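Local structure of arginine decarboxylase (Campylobacter jejuni subsp. jejuni, 3NZP) at residues 74-84 against 314-325; 98-108 against 121-129. The protein probably decarboxylates arginine to agmatine with the help of pyridoxal 5'-phosphate, a step of polyamine and spermidine biosynthesis. All coordinates share one frame; numbering follows the deposited sequence.

Contact 1. Residues 74-84 against 314-325. With PLP (pyridoxal-5'-phosphate), chain E.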
loop_
_atom_site.group_PDB
_atom_site.type_symbol
_atom_site.label_atom_id
_atom_site.label_comp_id
_atom_site.label_asym_id
_atom_site.label_seq_id
_atom_site.Cartn_x
_atom_site.Cartn_y
_atom_site.Cartn_z
ATOM N N GLY B 74 -5.524 24.343 36.420
ATOM C CA GLY B 74 -4.516 25.357 36.656
ATOM C C GLY B 74 -3.108 24.858 36.416
ATOM O O GLY B 74 -2.263 24.936 37.307
ATOM N N TYR B 75 -2.858 24.350 35.208
ATOM C CA TYR B 75 -1.543 23.817 34.816
ATOM C C TYR B 75 -0.564 24.947 34.449
ATOM O O TYR B 75 -0.840 25.754 33.571
ATOM C CB TYR B 75 -1.711 22.854 33.630
ATOM C CG TYR B 75 -0.500 21.978 33.378
ATOM C CD1 TYR B 75 0.418 22.274 32.363
ATOM C CD2 TYR B 75 -0.255 20.862 34.179
ATOM C CE1 TYR B 75 1.549 21.474 32.158
ATOM C CE2 TYR B 75 0.866 20.063 33.983
ATOM C CZ TYR B 75 1.761 20.375 32.974
ATOM O OH TYR B 75 2.871 19.580 32.798
ATOM N N LYS B 76 0.584 24.993 35.113
ATOM C CA LYS B 76 1.555 26.050 34.855
ATOM C C LYS B 76 2.375 25.837 33.587
ATOM O O LYS B 76 2.806 26.798 32.952
ATOM C CB LYS B 76 2.485 26.211 36.066
ATOM C CG LYS B 76 1.781 26.742 37.320
ATOM C CD LYS B 76 2.559 26.454 38.626
ATOM C CE LYS B 76 2.657 24.926 38.931
ATOM N NZ LYS B 76 3.271 24.517 40.254
ATOM N N GLY B 77 2.585 24.578 33.219
ATOM C CA GLY B 77 3.361 24.266 32.030
ATOM C C GLY B 77 2.650 24.714 30.774
ATOM O O GLY B 77 1.428 24.898 30.773
ATOM N N GLY B 78 3.418 24.890 29.705
ATOM C CA GLY B 78 2.837 25.318 28.453
ATOM C C GLY B 78 2.493 24.149 27.552
ATOM O O GLY B 78 2.831 22.996 27.851
ATOM N N PHE B 79 1.824 24.459 26.442
ATOM C CA PHE B 79 1.413 23.464 25.460
ATOM C C PHE B 79 1.814 23.853 24.058
ATOM O O PHE B 79 1.781 25.025 23.696
ATOM C CB PHE B 79 -0.096 23.274 25.496
ATOM C CG PHE B 79 -0.638 22.522 24.321
ATOM C CD1 PHE B 79 -1.125 23.200 23.206
ATOM C CD2 PHE B 79 -0.667 21.135 24.330
ATOM C CE1 PHE B 79 -1.639 22.500 22.114
ATOM C CE2 PHE B 79 -1.174 20.424 23.247
ATOM C CZ PHE B 79 -1.665 21.108 22.136
ATOM N N ASN B 80 2.183 22.858 23.262
ATOM C CA ASN B 80 2.584 23.089 21.883
ATOM C C ASN B 80 2.270 21.883 21.012
ATOM O O ASN B 80 2.492 20.731 21.407
ATOM C CB ASN B 80 4.074 23.399 21.815
ATOM C CG ASN B 80 4.364 24.632 20.991
ATOM O OD1 ASN B 80 4.644 25.703 21.543
ATOM N ND2 ASN B 80 4.277 24.500 19.659
ATOM N N ALA B 81 1.760 22.166 19.816
ATOM C CA ALA B 81 1.405 21.133 18.845
ATOM C C ALA B 81 2.409 21.067 17.699
ATOM O O ALA B 81 2.904 22.088 17.226
ATOM C CB ALA B 81 0.021 21.408 18.288
ATOM N N VAL B 82 2.711 19.857 17.257
ATOM C CA VAL B 82 3.634 19.690 16.155
ATOM C C VAL B 82 3.005 18.779 15.100
ATOM O O VAL B 82 2.291 17.828 15.436
ATOM C CB VAL B 82 4.955 19.078 16.633
ATOM C CG1 VAL B 82 5.956 19.070 15.497
ATOM C CG2 VAL B 82 5.501 19.884 17.794
ATOM N N TYR B 83 3.254 19.077 13.825
ATOM C CA TYR B 83 2.686 18.272 12.745
ATOM C C TYR B 83 3.657 17.332 12.056
ATOM O O TYR B 83 4.545 17.752 11.324
ATOM C CB TYR B 83 2.048 19.141 11.669
ATOM C CG TYR B 83 1.605 18.324 10.466
ATOM C CD1 TYR B 83 2.273 18.414 9.245
ATOM C CD2 TYR B 83 0.523 17.447 10.553
ATOM C CE1 TYR B 83 1.874 17.652 8.142
ATOM C CE2 TYR B 83 0.120 16.683 9.453
ATOM C CZ TYR B 83 0.800 16.793 8.254
ATOM O OH TYR B 83 0.411 16.052 7.163
ATOM N N PRO B 84 3.482 16.030 12.272
ATOM C CA PRO B 84 4.378 15.079 11.633
ATOM C C PRO B 84 4.064 15.047 10.141
ATOM O O PRO B 84 2.990 14.598 9.721
ATOM C CB PRO B 84 4.049 13.777 12.350
ATOM C CG PRO B 84 2.595 13.909 12.648
ATOM C CD PRO B 84 2.456 15.345 13.081
ATOM N N GLU B 314 6.198 21.472 36.586
ATOM C CA GLU B 314 5.215 20.950 35.637
ATOM C C GLU B 314 5.809 21.141 34.242
ATOM O O GLU B 314 6.084 22.272 33.833
ATOM C CB GLU B 314 3.899 21.716 35.758
ATOM C CG GLU B 314 3.115 21.414 37.023
ATOM C CD GLU B 314 1.804 22.175 37.085
ATOM O OE1 GLU B 314 0.966 21.859 37.957
ATOM O OE2 GLU B 314 1.608 23.094 36.261
ATOM N N PRO B 315 6.022 20.040 33.495
ATOM C CA PRO B 315 6.599 20.061 32.140
ATOM C C PRO B 315 5.751 20.727 31.056
ATOM O O PRO B 315 4.560 20.967 31.234
ATOM C CB PRO B 315 6.824 18.581 31.855
ATOM C CG PRO B 315 5.653 17.949 32.543
ATOM C CD PRO B 315 5.654 18.661 33.875
ATOM N N ASP B 316 6.381 21.037 29.932
ATOM C CA ASP B 316 5.668 21.636 28.815
ATOM C C ASP B 316 5.114 20.497 27.997
ATOM O O ASP B 316 5.813 19.530 27.707
ATOM C CB ASP B 316 6.610 22.485 27.970
ATOM C CG ASP B 316 6.859 23.859 28.582
ATOM O OD1 ASP B 316 7.933 24.449 28.323
ATOM O OD2 ASP B 316 5.969 24.354 29.316
ATOM N N ILE B 317 3.851 20.603 27.629
ATOM C CA ILE B 317 3.224 19.546 26.865
ATOM C C ILE B 317 3.452 19.700 25.369
ATOM O O ILE B 317 3.216 20.765 24.815
ATOM C CB ILE B 317 1.726 19.513 27.142
ATOM C CG1 ILE B 317 1.486 19.270 28.632
ATOM C CG2 ILE B 317 1.072 18.458 26.275
ATOM C CD1 ILE B 317 0.050 19.369 29.050
ATOM N N PHE B 318 3.920 18.633 24.727
ATOM C CA PHE B 318 4.148 18.620 23.279
ATOM C C PHE B 318 3.469 17.402 22.661
ATOM O O PHE B 318 3.786 16.267 23.034
ATOM C CB PHE B 318 5.637 18.525 22.962
ATOM C CG PHE B 318 6.305 19.842 22.751
ATOM C CD1 PHE B 318 6.535 20.697 23.820
ATOM C CD2 PHE B 318 6.705 20.238 21.482
ATOM C CE1 PHE B 318 7.160 21.924 23.623
ATOM C CE2 PHE B 318 7.328 21.464 21.281
ATOM C CZ PHE B 318 7.552 22.307 22.353
ATOM N N ILE B 319 2.543 17.621 21.728
ATOM C CA ILE B 319 1.882 16.494 21.064
ATOM C C ILE B 319 2.169 16.547 19.565
ATOM O O ILE B 319 2.296 17.628 18.988
ATOM C CB ILE B 319 0.356 16.494 21.246
ATOM C CG1 ILE B 319 -0.253 17.697 20.552
ATOM C CG2 ILE B 319 -0.019 16.543 22.701
ATOM C CD1 ILE B 319 -1.734 17.632 20.484
ATOM N N GLU B 320 2.298 15.382 18.935
ATOM C CA GLU B 320 2.568 15.325 17.499
ATOM C C GLU B 320 1.438 14.566 16.788
ATOM O O GLU B 320 1.674 13.639 16.017
ATOM C CB GLU B 320 3.923 14.655 17.232
ATOM C CG GLU B 320 5.083 15.230 18.046
ATOM C CD GLU B 320 6.435 14.563 17.744
ATOM O OE1 GLU B 320 6.457 13.354 17.431
ATOM O OE2 GLU B 320 7.481 15.250 17.835
ATOM N N SER B 321 0.205 14.979 17.067
ATOM C CA SER B 321 -0.977 14.374 16.482
ATOM C C SER B 321 -1.158 14.896 15.075
ATOM O O SER B 321 -1.538 16.052 14.875
ATOM C CB SER B 321 -2.204 14.734 17.309
ATOM O OG SER B 321 -1.968 14.441 18.674
ATOM N N GLY B 322 -0.877 14.051 14.095
ATOM C CA GLY B 322 -1.029 14.469 12.719
ATOM C C GLY B 322 -2.349 14.000 12.145
ATOM O O GLY B 322 -3.098 14.777 11.556
ATOM N N ARG B 323 -2.650 12.721 12.319
ATOM C CA ARG B 323 -3.886 12.176 11.789
ATOM C C ARG B 323 -5.088 13.044 12.163
ATOM O O ARG B 323 -5.908 13.383 11.315
ATOM C CB ARG B 323 -4.094 10.760 12.308
ATOM C CG ARG B 323 -5.341 10.098 11.778
ATOM C CD ARG B 323 -5.615 8.837 12.556
ATOM N NE ARG B 323 -4.639 7.782 12.301
ATOM C CZ ARG B 323 -4.693 6.963 11.257
ATOM N NH1 ARG B 323 -3.770 6.033 11.096
ATOM N NH2 ARG B 323 -5.672 7.071 10.371
ATOM N N PHE B 324 -5.174 13.418 13.431
ATOM C CA PHE B 324 -6.278 14.221 13.929
ATOM C C PHE B 324 -6.489 15.527 13.170
ATOM O O PHE B 324 -7.612 15.858 12.753
ATOM C CB PHE B 324 -6.053 14.529 15.403
ATOM C CG PHE B 324 -7.210 15.189 16.057
ATOM C CD1 PHE B 324 -8.245 14.431 16.586
ATOM C CD2 PHE B 324 -7.287 16.576 16.112
ATOM C CE1 PHE B 324 -9.353 15.042 17.163
ATOM C CE2 PHE B 324 -8.386 17.201 16.683
ATOM C CZ PHE B 324 -9.426 16.432 17.210
ATOM N N VAL B 325 -5.408 16.269 12.976
ATOM C CA VAL B 325 -5.487 17.558 12.302
ATOM C C VAL B 325 -5.593 17.474 10.778
ATOM O O VAL B 325 -6.127 18.381 10.128
ATOM C CB VAL B 325 -4.271 18.436 12.723
ATOM C CG1 VAL B 325 -3.002 17.893 12.137
ATOM C CG2 VAL B 325 -4.492 19.859 12.316
HETATM N N1 PLP E . 5.115 11.150 16.123
HETATM C C2 PLP E . 6.067 10.349 15.631
HETATM C C2A PLP E . 7.428 10.350 16.274
HETATM C C3 PLP E . 5.797 9.526 14.498
HETATM O O3 PLP E . 6.773 8.706 13.984
HETATM C C4 PLP E . 4.455 9.557 13.922
HETATM C C4A PLP E . 4.109 8.719 12.756
HETATM C C5 PLP E . 3.483 10.453 14.513
HETATM C C6 PLP E . 3.868 11.220 15.622
HETATM C C5A PLP E . 2.052 10.567 13.968
HETATM O O4P PLP E . 1.114 9.859 14.799
HETATM P P PLP E . -0.367 10.046 14.165
HETATM O O1P PLP E . -1.360 9.575 15.148
HETATM O O2P PLP E . -0.666 11.582 13.826
HETATM O O3P PLP E . -0.505 9.172 12.832
#
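Strand 79-84 runs parallel to strand 316-319, and four backbone bonds join them: Ile317 N to Gly78 O, Asn80 N to Ile317 O, Ile319 N to Asn80 O and Val82 N to Ile319 O (2.9 Å). Polar side chains secure the N-terminal end of the pair. The Tyr75 hydroxyl gives a hydrogen bond to Pro315 O (2.7 Å), which lies at the ring edge, near its plane. The Glu314 carboxylate stacks over one face of the same ring, planes 8° apart, while its OE2 faces Lys76 N at a separation too short to be taken literally. Gly78 N reaches Asp316 OD2 (2.6 Å) on the anti side of that carboxylate.

Side chains also meet on both faces of the sheet. On one, Ile317 CG2 and Ile319 CD1 meet the edge of the Phe79 ring, Ile319 CD1 lying 3.8 Å from Phe79 CZ; Tyr63 and Phe66 of helix 52-72 also pack on Phe79. On the other, Asn80 CB makes a CH-pi contact over the centre of the Phe318 ring, amide and ring planes 16° apart; the amide ND2 bonds to Asn105 O.

Past the C-terminal ends the chain meets the cofactor. Arg323 N donates to phosphate oxygen O2P of PLP (2.7 Å); Gly322 N points to the same oxygen, modelled too close for its length to mean much. A straight Glu320 side chain (chi2 -179°) carries OE1 to 2.9 Å from the pyridine N1 of PLP, and Asn270 and Thr130 hold its OE2. Pro84 CG packs on PLP C5A. The first and last strands thus close an eight-stranded TIM barrel, with the cofactor at the C-terminal strand ends.

Contact 2. Residues 98-108 against 121-129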
loop_
_atom_site.group_PDB
_atom_site.type_symbol
_atom_site.label_atom_id
_atom_site.label_comp_id
_atom_site.label_asym_id
_atom_site.label_seq_id
_atom_site.Cartn_x
_atom_site.Cartn_y
_atom_site.Cartn_z
ATOM N N VAL B 98 1.004 25.255 7.864
ATOM C CA VAL B 98 1.938 26.190 8.463
ATOM C C VAL B 98 1.348 27.581 8.499
ATOM O O VAL B 98 1.541 28.337 9.452
ATOM C CB VAL B 98 3.270 26.231 7.700
ATOM C CG1 VAL B 98 3.927 24.867 7.745
ATOM C CG2 VAL B 98 3.029 26.658 6.269
ATOM N N LYS B 99 0.611 27.922 7.458
ATOM C CA LYS B 99 0.005 29.233 7.380
ATOM C C LYS B 99 -1.078 29.389 8.456
ATOM O O LYS B 99 -1.028 30.308 9.265
ATOM C CB LYS B 99 -0.559 29.422 5.980
ATOM C CG LYS B 99 -1.136 30.778 5.728
ATOM C CD LYS B 99 -1.433 30.989 4.240
ATOM C CE LYS B 99 -0.154 30.995 3.385
ATOM N NZ LYS B 99 -0.440 31.262 1.938
ATOM N N LEU B 100 -2.038 28.469 8.482
ATOM C CA LEU B 100 -3.117 28.506 9.461
ATOM C C LEU B 100 -2.667 28.271 10.903
ATOM O O LEU B 100 -3.288 28.764 11.839
ATOM C CB LEU B 100 -4.182 27.481 9.095
ATOM C CG LEU B 100 -5.325 27.970 8.206
ATOM C CD1 LEU B 100 -4.816 28.834 7.051
ATOM C CD2 LEU B 100 -6.053 26.753 7.672
ATOM N N GLY B 101 -1.592 27.532 11.104
ATOM C CA GLY B 101 -1.168 27.295 12.462
ATOM C C GLY B 101 -0.126 28.274 12.954
ATOM O O GLY B 101 0.450 28.084 14.033
ATOM N N LYS B 102 0.128 29.333 12.187
ATOM C CA LYS B 102 1.141 30.315 12.588
ATOM C C LYS B 102 0.805 30.990 13.904
ATOM O O LYS B 102 1.639 31.078 14.803
ATOM C CB LYS B 102 1.313 31.387 11.519
ATOM C CG LYS B 102 2.444 32.349 11.831
ATOM C CD LYS B 102 2.622 33.352 10.723
ATOM C CE LYS B 102 3.837 34.222 10.959
ATOM N NZ LYS B 102 4.013 35.234 9.860
ATOM N N ASP B 103 -0.428 31.470 13.990
ATOM C CA ASP B 103 -0.919 32.162 15.173
ATOM C C ASP B 103 -0.871 31.281 16.409
ATOM O O ASP B 103 -0.944 31.780 17.529
ATOM C CB ASP B 103 -2.353 32.632 14.931
ATOM C CG ASP B 103 -2.426 33.858 14.039
ATOM O OD1 ASP B 103 -3.470 34.035 13.363
ATOM O OD2 ASP B 103 -1.449 34.645 14.026
ATOM N N TYR B 104 -0.732 29.977 16.208
ATOM C CA TYR B 104 -0.700 29.038 17.322
ATOM C C TYR B 104 0.700 28.503 17.590
ATOM O O TYR B 104 0.913 27.691 18.502
ATOM C CB TYR B 104 -1.646 27.883 17.028
ATOM C CG TYR B 104 -3.067 28.322 16.816
ATOM C CD1 TYR B 104 -3.974 28.352 17.875
ATOM C CD2 TYR B 104 -3.511 28.720 15.559
ATOM C CE1 TYR B 104 -5.290 28.763 17.686
ATOM C CE2 TYR B 104 -4.825 29.136 15.361
ATOM C CZ TYR B 104 -5.712 29.150 16.426
ATOM O OH TYR B 104 -7.019 29.502 16.211
ATOM N N ASN B 105 1.654 28.973 16.793
ATOM C CA ASN B 105 3.040 28.548 16.920
ATOM C C ASN B 105 3.144 27.043 16.674
ATOM O O ASN B 105 3.959 26.344 17.291
ATOM C CB ASN B 105 3.575 28.881 18.299
ATOM C CG ASN B 105 5.078 28.821 18.349
ATOM O OD1 ASN B 105 5.662 28.315 19.310
ATOM N ND2 ASN B 105 5.721 29.343 17.312
ATOM N N TYR B 106 2.301 26.559 15.764
ATOM C CA TYR B 106 2.247 25.151 15.395
ATOM C C TYR B 106 3.554 24.780 14.695
ATOM O O TYR B 106 3.971 25.442 13.746
ATOM C CB TYR B 106 1.050 24.926 14.466
ATOM C CG TYR B 106 0.424 23.554 14.548
ATOM C CD1 TYR B 106 1.135 22.421 14.172
ATOM C CD2 TYR B 106 -0.881 23.389 14.997
ATOM C CE1 TYR B 106 0.568 21.154 14.239
ATOM C CE2 TYR B 106 -1.464 22.125 15.069
ATOM C CZ TYR B 106 -0.734 21.009 14.688
ATOM O OH TYR B 106 -1.301 19.745 14.746
ATOM N N GLY B 107 4.199 23.720 15.164
ATOM C CA GLY B 107 5.464 23.307 14.584
ATOM C C GLY B 107 5.371 22.194 13.560
ATOM O O GLY B 107 4.280 21.800 13.155
ATOM N N LEU B 108 6.530 21.691 13.138
ATOM C CA LEU B 108 6.602 20.624 12.149
ATOM C C LEU B 108 7.553 19.537 12.611
ATOM O O LEU B 108 8.569 19.807 13.258
ATOM C CB LEU B 108 7.078 21.163 10.794
ATOM C CG LEU B 108 6.105 22.010 9.965
ATOM C CD1 LEU B 108 6.784 22.533 8.716
ATOM C CD2 LEU B 108 4.917 21.166 9.590
ATOM N N ALA B 121 12.123 24.884 5.234
ATOM C CA ALA B 121 11.713 25.914 4.303
ATOM C C ALA B 121 10.359 26.518 4.643
ATOM O O ALA B 121 10.227 27.741 4.662
ATOM C CB ALA B 121 11.708 25.357 2.884
ATOM N N TYR B 122 9.365 25.673 4.927
ATOM C CA TYR B 122 8.016 26.159 5.234
ATOM C C TYR B 122 7.655 26.418 6.700
ATOM O O TYR B 122 6.744 27.208 6.984
ATOM C CB TYR B 122 6.964 25.239 4.605
ATOM C CG TYR B 122 6.914 25.352 3.107
ATOM C CD1 TYR B 122 7.850 24.702 2.310
ATOM C CD2 TYR B 122 5.985 26.181 2.487
ATOM C CE1 TYR B 122 7.869 24.881 0.923
ATOM C CE2 TYR B 122 5.990 26.373 1.105
ATOM C CZ TYR B 122 6.935 25.726 0.328
ATOM O OH TYR B 122 6.962 25.940 -1.037
ATOM N N ASN B 123 8.351 25.765 7.628
ATOM C CA ASN B 123 8.078 25.969 9.047
ATOM C C ASN B 123 8.306 27.429 9.396
ATOM O O ASN B 123 9.341 27.991 9.042
ATOM C CB ASN B 123 9.002 25.115 9.922
ATOM C CG ASN B 123 8.740 25.319 11.406
ATOM O OD1 ASN B 123 7.646 25.022 11.895
ATOM N ND2 ASN B 123 9.731 25.837 12.123
ATOM N N ASN B 124 7.344 28.035 10.090
ATOM C CA ASN B 124 7.438 29.441 10.492
ATOM C C ASN B 124 8.617 29.627 11.451
ATOM O O ASN B 124 8.797 28.843 12.384
ATOM C CB ASN B 124 6.157 29.903 11.205
ATOM C CG ASN B 124 4.875 29.567 10.444
ATOM O OD1 ASN B 124 4.608 30.093 9.368
ATOM N ND2 ASN B 124 4.059 28.695 11.038
ATOM N N GLU B 125 9.419 30.660 11.223
ATOM C CA GLU B 125 10.556 30.923 12.096
ATOM C C GLU B 125 10.058 31.120 13.525
ATOM O O GLU B 125 9.146 31.910 13.772
ATOM C CB GLU B 125 11.311 32.177 11.632
ATOM C CG GLU B 125 12.191 31.979 10.395
ATOM C CD GLU B 125 13.663 31.816 10.741
ATOM O OE1 GLU B 125 14.482 31.637 9.816
ATOM O OE2 GLU B 125 13.997 31.872 11.943
ATOM N N GLY B 126 10.642 30.390 14.462
ATOM C CA GLY B 126 10.215 30.530 15.835
ATOM C C GLY B 126 9.447 29.314 16.311
ATOM O O GLY B 126 9.523 28.938 17.490
ATOM N N ALA B 127 8.705 28.692 15.396
ATOM C CA ALA B 127 7.942 27.495 15.727
ATOM C C ALA B 127 8.934 26.356 15.857
ATOM O O ALA B 127 9.994 26.366 15.213
ATOM C CB ALA B 127 6.936 27.191 14.649
ATOM N N PRO B 128 8.621 25.362 16.698
ATOM C CA PRO B 128 9.514 24.224 16.899
ATOM C C PRO B 128 9.516 23.224 15.738
ATOM O O PRO B 128 8.512 23.041 15.035
ATOM C CB PRO B 128 9.003 23.619 18.198
ATOM C CG PRO B 128 7.534 23.820 18.081
ATOM C CD PRO B 128 7.401 25.223 17.507
ATOM N N ILE B 129 10.664 22.596 15.536
ATOM C CA ILE B 129 10.808 21.597 14.509
ATOM C C ILE B 129 11.452 20.422 15.208
ATOM O O ILE B 129 12.582 20.525 15.689
ATOM C CB ILE B 129 11.718 22.091 13.363
ATOM C CG1 ILE B 129 11.000 23.175 12.569
ATOM C CG2 ILE B 129 12.068 20.946 12.422
ATOM C CD1 ILE B 129 11.826 23.721 11.437
#
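Two successive alpha-to-beta loops of the TIM barrel pack together here, within and beside the beta-alpha-beta unit of strand 107-110, helix 113-122 and strand 128-131: the loop that leads from helix 91-100 into strand 107-110 lies against the loop that leads from helix 113-122 into strand 128-131. The strands join in parallel, Leu108 pairing with Ile129, and Leu108 N donates to Pro128 O (3.1 Å). Within the same pair Ile129 CA makes a CA-H...O contact with Leu108 O. Strand 152-157 continues the sheet beyond Ile129.

Where the two helices give way to loops, the contact is carried by Val98, Lys102 and Asn124. Val98 turns its CB and both methyls onto the carbonyl of Tyr122, CB lying 3.7 Å from Tyr122 O. The aliphatic part of Lys102, fully extended, runs past the Asn124 amide, with Lys102 CG 3.9 Å from Asn124 CG.

Asn123 opens the second loop and works on two sides. Its CB touches Leu108 CD1 at 3.6 Å, and the two side chains lie alongside but run opposite ways. With CG anti to the backbone N (chi1 180°), its amide reaches across the type II turn of Asn124 to Ala127, where ND2 donates to Ala127 O; the donor stands above that carbonyl plane. The Ala127 methyl lies 3.6 Å from Tyr106 O, and Asn105 lays its ND2 3.3 Å from Ala127 CA, while Pro128 CD rests against Asn105 O. On the outer side, Ala121 and Tyr122 pack on Ile570 of the second subunit. Asn124 ND2, with the acceptor in its amide plane, donates to Val98 O (3.0 Å, 166° at the hydrogen).

Contacts 1 and 2 are neighbours around one barrel, their centres about 13 Å apart, and contact 2 is nested in the chain between the two segments of contact 1. Strands 79-84 and 107-110 adjoin in the sheet: Ala81 O lies 2.9 Å from Gly107 N, and Tyr83 N lies 3.0 Å from Gly107 O, both probable hydrogen bonds. Beside them Val82 packs on Leu108 and Tyr106 on Tyr83. Contact 1 holds residues that touch the cofactor; contact 2 lies farther off, the Tyr106 side chain about 8 Å from PLP. Contact 2 also reaches the second subunit; contact 1 does not.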